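Local coordinates for protein manganese lipoxygenase (Gaeumannomyces graminis, PDB 5FX8) that catalyses manganese-dependent oxygenation of linoleic and alpha-linolenic acids to 11S- and 13R-hydroperoxy fatty acids, converting the 11S intermediate into the 13R product, at residues 218-223 / 279-284; 340-345 / 533-538; 410-415 / 465-470. All blocks are in the same frame, centred on the assembly; numbering follows the deposited sequence.

Contact 1: 218-223 / 279-284; sequences SYQKKY and NNNDLF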
ATOM      1  N   SER A 218     -25.378   8.514  -0.503  1.00 13.64           N
ATOM      2  CA  SER A 218     -26.440   8.845   0.425  1.00 13.44           C
ATOM      3  C   SER A 218     -26.653   7.762   1.472  1.00 14.16           C
ATOM      4  O   SER A 218     -27.250   8.040   2.506  1.00 12.98           O
ATOM      5  CB  SER A 218     -27.720   9.083  -0.345  1.00 12.52           C
ATOM      6  OG  SER A 218     -28.068   7.891  -1.011  1.00 14.02           O
ATOM      7  N   TYR A 219     -26.189   6.541   1.227  1.00 13.43           N
ATOM      8  CA  TYR A 219     -26.276   5.485   2.227  1.00 12.89           C
ATOM      9  C   TYR A 219     -25.564   5.855   3.527  1.00 13.60           C
ATOM     10  O   TYR A 219     -25.885   5.291   4.574  1.00 13.50           O
ATOM     11  CB  TYR A 219     -25.694   4.183   1.652  1.00 14.58           C
ATOM     12  CG  TYR A 219     -25.975   2.954   2.478  1.00 17.31           C
ATOM     13  CD1 TYR A 219     -27.153   2.243   2.314  1.00 18.82           C
ATOM     14  CD2 TYR A 219     -25.059   2.495   3.426  1.00 18.17           C
ATOM     15  CE1 TYR A 219     -27.430   1.123   3.067  1.00 20.53           C
ATOM     16  CE2 TYR A 219     -25.326   1.371   4.200  1.00 17.61           C
ATOM     17  CZ  TYR A 219     -26.520   0.685   4.016  1.00 26.48           C
ATOM     18  OH  TYR A 219     -26.811  -0.443   4.774  1.00 26.69           O
ATOM     19  N   GLN A 220     -24.602   6.772   3.492  1.00 12.51           N
ATOM     20  CA  GLN A 220     -23.924   7.159   4.719  1.00 14.11           C
ATOM     21  C   GLN A 220     -24.799   8.027   5.625  1.00 14.25           C
ATOM     22  O   GLN A 220     -24.378   8.413   6.708  1.00 14.18           O
ATOM     23  CB  GLN A 220     -22.614   7.876   4.396  1.00 13.31           C
ATOM     24  CG  GLN A 220     -21.650   7.045   3.601  1.00 11.37           C
ATOM     25  CD  GLN A 220     -20.413   7.796   3.151  1.00 12.08           C
ATOM     26  OE1 GLN A 220     -19.914   8.700   3.826  1.00 14.91           O
ATOM     27  NE2 GLN A 220     -19.923   7.433   1.980  1.00 15.14           N
ATOM     28  N   LYS A 221     -26.002   8.349   5.185  1.00 14.45           N
ATOM     29  CA  LYS A 221     -26.981   8.990   6.040  1.00 13.19           C
ATOM     30  C   LYS A 221     -27.292   8.129   7.262  1.00 15.38           C
ATOM     31  O   LYS A 221     -27.579   8.657   8.341  1.00 18.34           O
ATOM     32  CB  LYS A 221     -28.204   9.258   5.181  1.00 13.48           C
ATOM     33  CG  LYS A 221     -29.342   9.914   5.791  1.00 22.89           C
ATOM     34  CD  LYS A 221     -30.472   9.947   4.789  1.00 19.30           C
ATOM     35  CE  LYS A 221     -30.673   8.568   4.192  1.00 20.46           C
ATOM     36  NZ  LYS A 221     -31.907   8.471   3.380  1.00 25.56           N
ATOM     37  N   LYS A 222     -27.182   6.804   7.114  1.00 15.40           N
ATOM     38  CA  LYS A 222     -27.420   5.787   8.137  1.00 14.41           C
ATOM     39  C   LYS A 222     -26.449   5.843   9.322  1.00 13.25           C
ATOM     40  O   LYS A 222     -26.746   5.265  10.370  1.00 15.97           O
ATOM     41  CB  LYS A 222     -27.371   4.420   7.445  1.00 14.16           C
ATOM     42  CG  LYS A 222     -26.914   3.258   8.253  1.00 14.40           C
ATOM     43  CD  LYS A 222     -26.803   2.026   7.399  1.00 17.60           C
ATOM     44  CE  LYS A 222     -26.544   0.801   8.253  1.00 16.79           C
ATOM     45  NZ  LYS A 222     -26.630  -0.449   7.460  1.00 23.95           N
ATOM     46  N   TYR A 223     -25.342   6.560   9.216  1.00 13.54           N
ATOM     47  CA  TYR A 223     -24.311   6.608  10.238  1.00 11.24           C
ATOM     48  C   TYR A 223     -24.298   7.962  10.943  1.00 13.72           C
ATOM     49  O   TYR A 223     -24.656   8.993  10.366  1.00 13.88           O
ATOM     50  CB  TYR A 223     -22.936   6.332   9.623  1.00 13.62           C
ATOM     51  CG  TYR A 223     -22.874   5.029   8.857  1.00 12.77           C
ATOM     52  CD1 TYR A 223     -23.277   3.843   9.448  1.00 11.59           C
ATOM     53  CD2 TYR A 223     -22.470   4.996   7.539  1.00 12.29           C
ATOM     54  CE1 TYR A 223     -23.250   2.689   8.765  1.00 13.97           C
ATOM     55  CE2 TYR A 223     -22.438   3.820   6.839  1.00 13.47           C
ATOM     56  CZ  TYR A 223     -22.822   2.666   7.458  1.00 14.61           C
ATOM     57  OH  TYR A 223     -22.815   1.464   6.788  1.00 20.84           O
ATOM     58  N   ASN A 279     -15.941  14.963  -1.043  1.00 17.41           N
ATOM     59  CA  ASN A 279     -14.688  14.225  -1.010  1.00 11.28           C
ATOM     60  C   ASN A 279     -14.533  13.437   0.287  1.00 12.52           C
ATOM     61  O   ASN A 279     -13.879  12.388   0.309  1.00 11.11           O
ATOM     62  CB  ASN A 279     -13.534  15.179  -1.214  1.00 11.66           C
ATOM     63  CG  ASN A 279     -13.423  15.638  -2.645  1.00 13.84           C
ATOM     64  OD1 ASN A 279     -13.877  14.972  -3.554  1.00 16.91           O
ATOM     65  ND2 ASN A 279     -12.817  16.783  -2.848  1.00 15.34           N
ATOM     66  N   ASN A 280     -15.128  13.940   1.364  1.00 12.48           N
ATOM     67  CA  ASN A 280     -15.175  13.233   2.627  1.00 10.93           C
ATOM     68  C   ASN A 280     -15.988  11.953   2.506  1.00 14.19           C
ATOM     69  O   ASN A 280     -15.579  10.880   2.985  1.00 12.32           O
ATOM     70  CB  ASN A 280     -15.779  14.181   3.653  1.00 13.79           C
ATOM     71  CG  ASN A 280     -15.862  13.594   5.010  1.00 11.64           C
ATOM     72  OD1 ASN A 280     -16.924  13.217   5.472  1.00 12.68           O
ATOM     73  ND2 ASN A 280     -14.738  13.519   5.667  1.00 13.25           N
ATOM     74  N   ASN A 281     -17.152  12.047   1.867  1.00 11.27           N
ATOM     75  CA  ASN A 281     -17.953  10.847   1.684  1.00 11.81           C
ATOM     76  C   ASN A 281     -17.276   9.853   0.741  1.00 11.03           C
ATOM     77  O   ASN A 281     -17.328   8.640   0.965  1.00 17.48           O
ATOM     78  CB  ASN A 281     -19.335  11.226   1.180  1.00 11.15           C
ATOM     79  CG  ASN A 281     -20.101  12.046   2.172  1.00 13.40           C
ATOM     80  OD1 ASN A 281     -20.735  13.036   1.823  1.00 19.37           O
ATOM     81  ND2 ASN A 281     -20.048  11.641   3.428  1.00 13.18           N
ATOM     82  N   ASP A 282     -16.621  10.351  -0.302  1.00 10.51           N
ATOM     83  CA  ASP A 282     -15.930   9.495  -1.251  1.00 10.18           C
ATOM     84  C   ASP A 282     -14.728   8.813  -0.616  1.00 10.52           C
ATOM     85  O   ASP A 282     -14.449   7.647  -0.911  1.00 10.23           O
ATOM     86  CB  ASP A 282     -15.516  10.316  -2.467  1.00 10.06           C
ATOM     87  CG  ASP A 282     -15.197   9.458  -3.654  1.00 11.30           C
ATOM     88  OD1 ASP A 282     -16.129   8.824  -4.181  1.00 10.64           O
ATOM     89  OD2 ASP A 282     -14.010   9.404  -4.046  1.00 15.63           O
ATOM     90  N   LEU A 283     -14.019   9.504   0.277  1.00 10.60           N
ATOM     91  CA  LEU A 283     -12.912   8.869   0.986  1.00 10.69           C
ATOM     92  C   LEU A 283     -13.413   7.748   1.889  1.00 12.72           C
ATOM     93  O   LEU A 283     -12.839   6.647   1.917  1.00 16.34           O
ATOM     94  CB  LEU A 283     -12.135   9.909   1.790  1.00  9.75           C
ATOM     95  CG  LEU A 283     -10.799   9.430   2.379  1.00 15.96           C
ATOM     96  CD1 LEU A 283      -9.875   8.699   1.377  1.00  9.85           C
ATOM     97  CD2 LEU A 283     -10.070  10.603   2.986  1.00 12.21           C
ATOM     98  N   PHE A 284     -14.480   8.006   2.640  1.00 10.69           N
ATOM     99  CA  PHE A 284     -15.061   6.933   3.426  1.00 10.18           C
ATOM    100  C   PHE A 284     -15.398   5.746   2.542  1.00 12.80           C
ATOM    101  O   PHE A 284     -15.119   4.593   2.898  1.00 10.42           O
ATOM    102  CB  PHE A 284     -16.299   7.450   4.133  1.00 11.30           C
ATOM    103  CG  PHE A 284     -17.074   6.403   4.855  1.00 12.41           C
ATOM    104  CD1 PHE A 284     -18.090   5.703   4.220  1.00 10.35           C
ATOM    105  CD2 PHE A 284     -16.825   6.154   6.185  1.00  9.98           C
ATOM    106  CE1 PHE A 284     -18.801   4.766   4.894  1.00 10.57           C
ATOM    107  CE2 PHE A 284     -17.535   5.229   6.858  1.00  9.66           C
ATOM    108  CZ  PHE A 284     -18.522   4.529   6.228  1.00 10.50           C
TER
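The long helix 268-305, which carries the manganese ligands His290 and His294, receives Gln220 on Asn281 and Phe284, one turn apart along the helix. Gln220 comes from the 3-10 turn 218-222 in the connection between strands 212-216 and 235-241. Beyond CG its chain is extended, which carries the amide across to the helix, where both of its polar atoms bond to one residue. Gln220 NE2 gives a nearly straight hydrogen bond to the backbone O of Asn281, 3.0 Å long with an N-H...O angle of 172°, and the acceptor lies in the glutamine amide plane. The return bond, Asn281 ND2 to Gln220 OE1 at 3.0 Å, is more bent, at 136°; ND2 stands above the carbonyl plane of Gln220, and the two amide planes are 81° apart. Asn281 also bonds through ND2 to Ala232 O and through OD1 to Cys234 N, so the backbone leading into strand 235-241 helps fix the amide that meets Gln220. The Gln220 amide also rests obliquely against the Phe284 ring in van der Waals contact, the two side chains sliding past each other in opposite directions. Tyr223 CE2 reaches Phe284 CZ at 4.0 Å; the two rings are oblique, and the tyrosine OH turns to Asp356. Through a pair of hydrogen bonds from one glutamine amide beside an aromatic patch, the contact fastens a sheet connection to a metal-bearing central helix of the lipoxygenase fold.

Contact 2: 340-345 / 533-538; sequences GGFWDQ and VSLLAR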
ATOM      1  N   GLY A 340     -10.975   3.472  19.327  1.00 11.39           N
ATOM      2  CA  GLY A 340      -9.905   4.415  19.526  1.00 10.45           C
ATOM      3  C   GLY A 340      -8.680   4.156  18.704  1.00 16.03           C
ATOM      4  O   GLY A 340      -7.614   4.691  19.022  1.00 18.78           O
ATOM      5  N   GLY A 341      -8.787   3.330  17.671  1.00 13.75           N
ATOM      6  CA  GLY A 341      -7.689   3.084  16.781  1.00 12.41           C
ATOM      7  C   GLY A 341      -7.557   4.200  15.776  1.00 13.33           C
ATOM      8  O   GLY A 341      -8.182   5.256  15.873  1.00 12.91           O
ATOM      9  N   PHE A 342      -6.747   3.927  14.758  1.00 12.61           N
ATOM     10  CA  PHE A 342      -6.347   4.970  13.831  1.00 13.21           C
ATOM     11  C   PHE A 342      -7.521   5.507  13.043  1.00 12.67           C
ATOM     12  O   PHE A 342      -7.557   6.701  12.695  1.00 14.47           O
ATOM     13  CB  PHE A 342      -5.300   4.430  12.890  1.00 13.64           C
ATOM     14  CG  PHE A 342      -4.069   4.006  13.566  1.00 14.33           C
ATOM     15  CD1 PHE A 342      -3.362   4.883  14.344  1.00 13.81           C
ATOM     16  CD2 PHE A 342      -3.589   2.730  13.402  1.00 15.41           C
ATOM     17  CE1 PHE A 342      -2.212   4.501  14.943  1.00 13.94           C
ATOM     18  CE2 PHE A 342      -2.425   2.349  14.011  1.00 13.39           C
ATOM     19  CZ  PHE A 342      -1.750   3.247  14.794  1.00 13.26           C
ATOM     20  N   TRP A 343      -8.489   4.649  12.742  1.00 11.58           N
ATOM     21  CA  TRP A 343      -9.672   5.147  12.065  1.00 12.53           C
ATOM     22  C   TRP A 343     -10.386   6.153  12.944  1.00 12.42           C
ATOM     23  O   TRP A 343     -10.594   7.300  12.536  1.00 18.37           O
ATOM     24  CB  TRP A 343     -10.609   4.010  11.654  1.00 10.98           C
ATOM     25  CG  TRP A 343     -11.863   4.519  10.956  1.00 11.66           C
ATOM     26  CD1 TRP A 343     -13.014   4.906  11.551  1.00 11.80           C
ATOM     27  CD2 TRP A 343     -12.068   4.707   9.544  1.00 12.48           C
ATOM     28  NE1 TRP A 343     -13.924   5.336  10.620  1.00 11.53           N
ATOM     29  CE2 TRP A 343     -13.371   5.220   9.377  1.00 11.84           C
ATOM     30  CE3 TRP A 343     -11.284   4.480   8.405  1.00 12.19           C
ATOM     31  CZ2 TRP A 343     -13.913   5.506   8.120  1.00 11.54           C
ATOM     32  CZ3 TRP A 343     -11.816   4.785   7.158  1.00 10.11           C
ATOM     33  CH2 TRP A 343     -13.123   5.276   7.024  1.00 10.79           C
ATOM     34  N   ASP A 344     -10.724   5.753  14.178  1.00 14.50           N
ATOM     35  CA  ASP A 344     -11.433   6.648  15.096  1.00 13.05           C
ATOM     36  C   ASP A 344     -10.675   7.946  15.289  1.00 12.24           C
ATOM     37  O   ASP A 344     -11.273   9.019  15.294  1.00 13.83           O
ATOM     38  CB  ASP A 344     -11.659   5.975  16.457  1.00 14.78           C
ATOM     39  CG  ASP A 344     -12.858   5.053  16.468  1.00 15.97           C
ATOM     40  OD1 ASP A 344     -13.766   5.217  15.621  1.00 18.75           O
ATOM     41  OD2 ASP A 344     -12.895   4.160  17.339  1.00 19.45           O
ATOM     42  N   GLN A 345      -9.350   7.857  15.416  1.00 12.38           N
ATOM     43  CA  GLN A 345      -8.521   9.037  15.608  1.00 12.43           C
ATOM     44  C   GLN A 345      -8.657  10.025  14.459  1.00 12.77           C
ATOM     45  O   GLN A 345      -8.546  11.228  14.678  1.00 15.06           O
ATOM     46  CB  GLN A 345      -7.056   8.644  15.751  1.00 13.43           C
ATOM     47  CG  GLN A 345      -6.678   7.853  16.961  1.00 19.95           C
ATOM     48  CD  GLN A 345      -5.260   7.275  16.842  1.00 36.73           C
ATOM     49  OE1 GLN A 345      -4.417   7.816  16.116  1.00 32.64           O
ATOM     50  NE2 GLN A 345      -5.001   6.158  17.537  1.00 31.99           N
ATOM     51  N   VAL A 533      -2.229  13.131   7.183  1.00 11.91           N
ATOM     52  CA  VAL A 533      -1.195  12.798   6.218  1.00 13.66           C
ATOM     53  C   VAL A 533      -0.296  11.692   6.755  1.00 12.72           C
ATOM     54  O   VAL A 533       0.204  10.876   5.989  1.00 12.62           O
ATOM     55  CB  VAL A 533      -0.408  14.052   5.793  1.00 13.03           C
ATOM     56  CG1 VAL A 533       0.589  13.700   4.739  1.00 11.00           C
ATOM     57  CG2 VAL A 533      -1.330  15.030   5.215  1.00 12.02           C
ATOM     58  N   SER A 534      -0.143  11.592   8.069  1.00 13.18           N
ATOM     59  CA  SER A 534       0.763  10.602   8.638  1.00 11.95           C
ATOM     60  C   SER A 534       0.168   9.199   8.594  1.00 11.44           C
ATOM     61  O   SER A 534       0.885   8.223   8.337  1.00 13.59           O
ATOM     62  CB  SER A 534       1.112  10.992  10.058  1.00 13.80           C
ATOM     63  OG  SER A 534       1.969  10.024  10.633  1.00 20.32           O
ATOM     64  N   LEU A 535      -1.139   9.079   8.832  1.00 11.72           N
ATOM     65  CA  LEU A 535      -1.812   7.790   8.671  1.00 11.45           C
ATOM     66  C   LEU A 535      -1.820   7.328   7.205  1.00 11.41           C
ATOM     67  O   LEU A 535      -1.520   6.163   6.893  1.00 10.98           O
ATOM     68  CB  LEU A 535      -3.229   7.904   9.218  1.00 10.45           C
ATOM     69  CG  LEU A 535      -4.104   6.681   9.016  1.00 12.36           C
ATOM     70  CD1 LEU A 535      -3.604   5.475   9.806  1.00 10.36           C
ATOM     71  CD2 LEU A 535      -5.496   7.034   9.396  1.00 11.45           C
ATOM     72  N   LEU A 536      -2.158   8.228   6.285  1.00 11.09           N
ATOM     73  CA  LEU A 536      -2.191   7.821   4.887  1.00 11.37           C
ATOM     74  C   LEU A 536      -0.779   7.511   4.383  1.00 10.95           C
ATOM     75  O   LEU A 536      -0.571   6.553   3.624  1.00 12.77           O
ATOM     76  CB  LEU A 536      -2.892   8.893   4.049  1.00 11.79           C
ATOM     77  CG  LEU A 536      -4.259   9.338   4.584  1.00  9.31           C
ATOM     78  CD1 LEU A 536      -4.973  10.335   3.704  1.00  9.02           C
ATOM     79  CD2 LEU A 536      -5.081   8.126   4.781  1.00  7.72           C
ATOM     80  N   ALA A 537       0.217   8.264   4.847  1.00 10.33           N
ATOM     81  CA  ALA A 537       1.585   7.890   4.535  1.00 10.03           C
ATOM     82  C   ALA A 537       1.919   6.519   5.099  1.00  9.54           C
ATOM     83  O   ALA A 537       2.722   5.795   4.522  1.00 17.12           O
ATOM     84  CB  ALA A 537       2.565   8.936   5.065  1.00  9.78           C
ATOM     85  N   ARG A 538       1.316   6.139   6.219  1.00  9.50           N
ATOM     86  CA  ARG A 538       1.555   4.806   6.734  1.00  9.44           C
ATOM     87  C   ARG A 538       0.851   3.719   5.929  1.00 14.92           C
ATOM     88  O   ARG A 538       1.195   2.541   6.082  1.00 14.82           O
ATOM     89  CB  ARG A 538       1.141   4.739   8.199  1.00 10.95           C
ATOM     90  CG  ARG A 538       2.313   4.879   9.167  1.00 12.44           C
ATOM     91  CD  ARG A 538       1.799   5.041  10.567  1.00 11.62           C
ATOM     92  NE  ARG A 538       1.349   6.392  10.841  1.00 15.18           N
ATOM     93  CZ  ARG A 538       0.288   6.657  11.572  1.00 15.41           C
ATOM     94  NH1 ARG A 538      -0.416   5.659  12.067  1.00 17.06           N
ATOM     95  NH2 ARG A 538      -0.068   7.901  11.804  1.00 13.66           N
TER
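Phe342 already points its CB at helix 526-539, where Leu535 and Arg538 meet it, and a chi1 of -62° sets CG beside the backbone N. Arg538 bends at chi3 (-79°), folding its guanidinium back along its own helix. The leucine supplies the apolar part: its CD1 rests 3.7 Å from Phe342 CB and 4.1 Å from Phe342 CG, against the root of the ring. Arg538 NH1 comes over one ring face, 3.6 Å from Phe342 CE1 and displaced toward the rim. The ring and guanidinium planes are 69° apart, so the arginine presents an edge to the ring and does not stack flat on it. With Arg538 CZ 5.1 Å from the centroid of the Phe342 ring, any cation-pi attraction is weak at most. The bond from Arg538 NH2 to Ser534 OG, 3.2 Å long and in the guanidinium plane, helps to hold that group's orientation from one turn back on the same helix. On the other segment, Asp344 OD2 accepts the N-H of Gly340 at 2.8 Å, tying the start of helix 342-346 to the preceding loop. Tyr112 of helix 86-124 touches both Phe342 and Arg538, while Ala334 of the second subunit packs on Phe342. The contact thus joins short helix 342-346 to helix 526-539, beside helix 86-124 and near the subunit interface.

Contact 3: 410-415 / 465-470; sequences RFMQAF and DVLTHV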
ATOM      1  N   ARG A 410      -1.745 -11.432 -20.877  1.00  9.42           N
ATOM      2  CA  ARG A 410      -0.740 -12.098 -21.682  1.00 10.50           C
ATOM      3  C   ARG A 410       0.052 -13.091 -20.841  1.00 10.21           C
ATOM      4  O   ARG A 410       0.189 -14.259 -21.222  1.00 11.36           O
ATOM      5  CB  ARG A 410       0.166 -11.076 -22.339  1.00 10.99           C
ATOM      6  CG  ARG A 410       1.195 -11.682 -23.242  1.00 11.36           C
ATOM      7  CD  ARG A 410       2.113 -10.611 -23.758  1.00 17.76           C
ATOM      8  NE  ARG A 410       1.360  -9.495 -24.332  1.00 24.78           N
ATOM      9  CZ  ARG A 410       0.932  -9.471 -25.593  1.00 32.39           C
ATOM     10  NH1 ARG A 410       1.182 -10.503 -26.408  1.00 27.65           N
ATOM     11  NH2 ARG A 410       0.250  -8.425 -26.043  1.00 35.15           N
ATOM     12  N   PHE A 411       0.561 -12.658 -19.681  1.00  9.10           N
ATOM     13  CA  PHE A 411       1.304 -13.604 -18.858  1.00  8.62           C
ATOM     14  C   PHE A 411       0.442 -14.793 -18.466  1.00 14.47           C
ATOM     15  O   PHE A 411       0.899 -15.934 -18.511  1.00 16.82           O
ATOM     16  CB  PHE A 411       1.863 -12.954 -17.604  1.00  7.66           C
ATOM     17  CG  PHE A 411       2.481 -13.934 -16.669  1.00  7.31           C
ATOM     18  CD1 PHE A 411       1.722 -14.572 -15.706  1.00  7.04           C
ATOM     19  CD2 PHE A 411       3.811 -14.242 -16.767  1.00  7.26           C
ATOM     20  CE1 PHE A 411       2.272 -15.475 -14.886  1.00  6.82           C
ATOM     21  CE2 PHE A 411       4.372 -15.140 -15.929  1.00  7.08           C
ATOM     22  CZ  PHE A 411       3.599 -15.767 -14.996  1.00  7.21           C
ATOM     23  N   MET A 412      -0.785 -14.551 -18.022  1.00  9.55           N
ATOM     24  CA  MET A 412      -1.569 -15.660 -17.512  1.00  9.58           C
ATOM     25  C   MET A 412      -1.894 -16.625 -18.624  1.00 10.95           C
ATOM     26  O   MET A 412      -1.942 -17.834 -18.408  1.00 11.70           O
ATOM     27  CB  MET A 412      -2.844 -15.168 -16.830  1.00  8.54           C
ATOM     28  CG  MET A 412      -2.628 -14.535 -15.499  1.00  7.63           C
ATOM     29  SD  MET A 412      -1.765 -15.562 -14.297  1.00 11.93           S
ATOM     30  CE  MET A 412      -1.802 -14.454 -12.902  1.00  5.32           C
ATOM     31  N   GLN A 413      -2.134 -16.105 -19.817  1.00 12.47           N
ATOM     32  CA  GLN A 413      -2.386 -16.958 -20.967  1.00 13.58           C
ATOM     33  C   GLN A 413      -1.182 -17.831 -21.258  1.00 13.50           C
ATOM     34  O   GLN A 413      -1.312 -19.040 -21.457  1.00 14.56           O
ATOM     35  CB  GLN A 413      -2.738 -16.111 -22.179  1.00 12.78           C
ATOM     36  CG  GLN A 413      -3.204 -16.940 -23.354  1.00 24.52           C
ATOM     37  CD  GLN A 413      -4.637 -17.425 -23.203  1.00 34.38           C
ATOM     38  OE1 GLN A 413      -5.566 -16.619 -23.171  1.00 37.80           O
ATOM     39  NE2 GLN A 413      -4.824 -18.744 -23.121  1.00 30.43           N
ATOM     40  N   ALA A 414       0.011 -17.248 -21.243  1.00 12.22           N
ATOM     41  CA  ALA A 414       1.170 -18.091 -21.480  1.00 12.61           C
ATOM     42  C   ALA A 414       1.398 -19.067 -20.331  1.00 12.08           C
ATOM     43  O   ALA A 414       1.863 -20.179 -20.561  1.00 15.86           O
ATOM     44  CB  ALA A 414       2.405 -17.243 -21.735  1.00  8.87           C
ATOM     45  N   PHE A 415       1.057 -18.689 -19.104  1.00 13.24           N
ATOM     46  CA  PHE A 415       1.244 -19.581 -17.969  1.00 11.29           C
ATOM     47  C   PHE A 415       0.311 -20.779 -18.049  1.00 12.31           C
ATOM     48  O   PHE A 415       0.728 -21.910 -17.785  1.00 13.65           O
ATOM     49  CB  PHE A 415       1.043 -18.803 -16.664  1.00 10.13           C
ATOM     50  CG  PHE A 415       0.879 -19.669 -15.457  1.00  9.69           C
ATOM     51  CD1 PHE A 415       1.906 -20.469 -15.016  1.00 10.14           C
ATOM     52  CD2 PHE A 415      -0.298 -19.678 -14.760  1.00  9.40           C
ATOM     53  CE1 PHE A 415       1.760 -21.265 -13.932  1.00  8.71           C
ATOM     54  CE2 PHE A 415      -0.446 -20.475 -13.638  1.00  8.48           C
ATOM     55  CZ  PHE A 415       0.582 -21.268 -13.235  1.00  8.93           C
ATOM     56  N   ASP A 465      -9.218 -15.966 -16.990  1.00 14.49           N
ATOM     57  CA  ASP A 465      -9.964 -14.855 -16.404  1.00 10.06           C
ATOM     58  C   ASP A 465      -9.791 -14.800 -14.899  1.00  8.79           C
ATOM     59  O   ASP A 465      -9.548 -13.736 -14.335  1.00  7.91           O
ATOM     60  CB  ASP A 465     -11.438 -14.974 -16.720  1.00 11.74           C
ATOM     61  CG  ASP A 465     -11.757 -14.648 -18.141  1.00 15.40           C
ATOM     62  OD1 ASP A 465     -10.880 -14.101 -18.859  1.00 12.53           O
ATOM     63  OD2 ASP A 465     -12.906 -14.955 -18.527  1.00 15.23           O
ATOM     64  N   VAL A 466      -9.932 -15.940 -14.241  1.00  8.72           N
ATOM     65  CA  VAL A 466      -9.779 -16.007 -12.794  1.00  9.11           C
ATOM     66  C   VAL A 466      -8.398 -15.520 -12.365  1.00  8.33           C
ATOM     67  O   VAL A 466      -8.272 -14.626 -11.518  1.00  8.00           O
ATOM     68  CB  VAL A 466     -10.064 -17.439 -12.313  1.00  9.09           C
ATOM     69  CG1 VAL A 466      -9.610 -17.646 -10.883  1.00  9.03           C
ATOM     70  CG2 VAL A 466     -11.517 -17.708 -12.434  1.00  8.09           C
ATOM     71  N   LEU A 467      -7.346 -16.085 -12.956  1.00  9.43           N
ATOM     72  CA  LEU A 467      -5.987 -15.725 -12.568  1.00  9.13           C
ATOM     73  C   LEU A 467      -5.655 -14.274 -12.918  1.00  7.43           C
ATOM     74  O   LEU A 467      -4.961 -13.586 -12.155  1.00 12.07           O
ATOM     75  CB  LEU A 467      -5.000 -16.687 -13.214  1.00  8.83           C
ATOM     76  CG  LEU A 467      -5.244 -18.169 -12.944  1.00  9.89           C
ATOM     77  CD1 LEU A 467      -4.175 -19.049 -13.546  1.00  7.01           C
ATOM     78  CD2 LEU A 467      -5.349 -18.426 -11.447  1.00 10.21           C
ATOM     79  N   THR A 468      -6.158 -13.784 -14.048  1.00  7.97           N
ATOM     80  CA  THR A 468      -5.975 -12.381 -14.389  1.00  9.05           C
ATOM     81  C   THR A 468      -6.663 -11.470 -13.384  1.00 15.40           C
ATOM     82  O   THR A 468      -6.093 -10.466 -12.949  1.00  7.44           O
ATOM     83  CB  THR A 468      -6.501 -12.124 -15.786  1.00  8.25           C
ATOM     84  OG1 THR A 468      -5.933 -13.090 -16.650  1.00  9.37           O
ATOM     85  CG2 THR A 468      -6.076 -10.787 -16.261  1.00  7.28           C
ATOM     86  N   HIS A 469      -7.880 -11.804 -13.005  1.00  7.98           N
ATOM     87  CA  HIS A 469      -8.602 -10.951 -12.089  1.00 13.38           C
ATOM     88  C   HIS A 469      -7.960 -10.956 -10.707  1.00  8.67           C
ATOM     89  O   HIS A 469      -7.939  -9.925 -10.029  1.00  9.65           O
ATOM     90  CB  HIS A 469     -10.053 -11.395 -12.038  1.00  8.05           C
ATOM     91  CG  HIS A 469     -10.927 -10.452 -11.303  1.00  7.86           C
ATOM     92  ND1 HIS A 469     -11.070  -9.137 -11.668  1.00  8.23           N
ATOM     93  CD2 HIS A 469     -11.680 -10.622 -10.197  1.00 13.81           C
ATOM     94  CE1 HIS A 469     -11.884  -8.537 -10.824  1.00  8.81           C
ATOM     95  NE2 HIS A 469     -12.270  -9.418  -9.922  1.00 11.05           N
ATOM     96  N   VAL A 470      -7.408 -12.088 -10.272  1.00  8.97           N
ATOM     97  CA  VAL A 470      -6.753 -12.063  -8.975  1.00  6.40           C
ATOM     98  C   VAL A 470      -5.498 -11.208  -9.036  1.00  8.93           C
ATOM     99  O   VAL A 470      -5.304 -10.316  -8.203  1.00 18.28           O
ATOM    100  CB  VAL A 470      -6.441 -13.470  -8.449  1.00  6.42           C
ATOM    101  CG1 VAL A 470      -5.679 -13.308  -7.173  1.00  6.00           C
ATOM    102  CG2 VAL A 470      -7.697 -14.223  -8.180  1.00  5.85           C
TER
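Van der Waals packing carries this contact, and it centres on Met412 and Leu467. Met412 bends at chi2 (-56°), which swings its thioether along the facing helix: SD lies 3.6 Å from Leu467 CB, and the CE methyl comes 3.4 Å from the backbone O of Leu467. Leu467 CD1 instead meets the edge of the Phe415 ring near the ring plane, 4.0 Å from Phe415 CE2, the two side chains crossing at about a right angle. These side chains lie between helices 396-420 and 460-481. The second helix runs on to the manganese ligand His478, but the contact itself is structural packing away from the metal site. Within the mainly helical catalytic domain of the lipoxygenase fold, the short segments run roughly antiparallel, at 140° between N-to-C directions, with the axes 9.2 Å apart at closest approach. Val314 and Val317 of helix 313-321 extend the apolar layer, the first touching Leu467 and the second Phe415.

Polar groups play a lesser part. Thr468 OG1 stands 3.7 Å from Met412 CB, the two side chains running past each other in opposite directions, but its hydrogen bond is to Val464 O, a turn earlier in its own helix. Asp465 links the same two helices by a salt bridge to Arg409.

Contacts 1 and 3 are buried, whereas contact 2 is only partly so and lies where the second subunit comes close. Contacts 1 and 2 are neighbours: their centres are 18 Å apart and they touch through Phe284 CD2 and Trp343 CZ2, at 3.6 Å. Contact 3 lies on the opposite side of the chain's centre, about 35 Å from either by centres, and in sequence is nested within the loop that contact 2 closes. No helix is shared between the three. The chemistry differs accordingly: contact 1 is polar though buried, resting on hydrogen bonds of a glutamine amide, contact 2 mixes apolar packing with a weak cation-ring approach at a partly exposed edge, and contact 3 is apolar helix-to-helix packing.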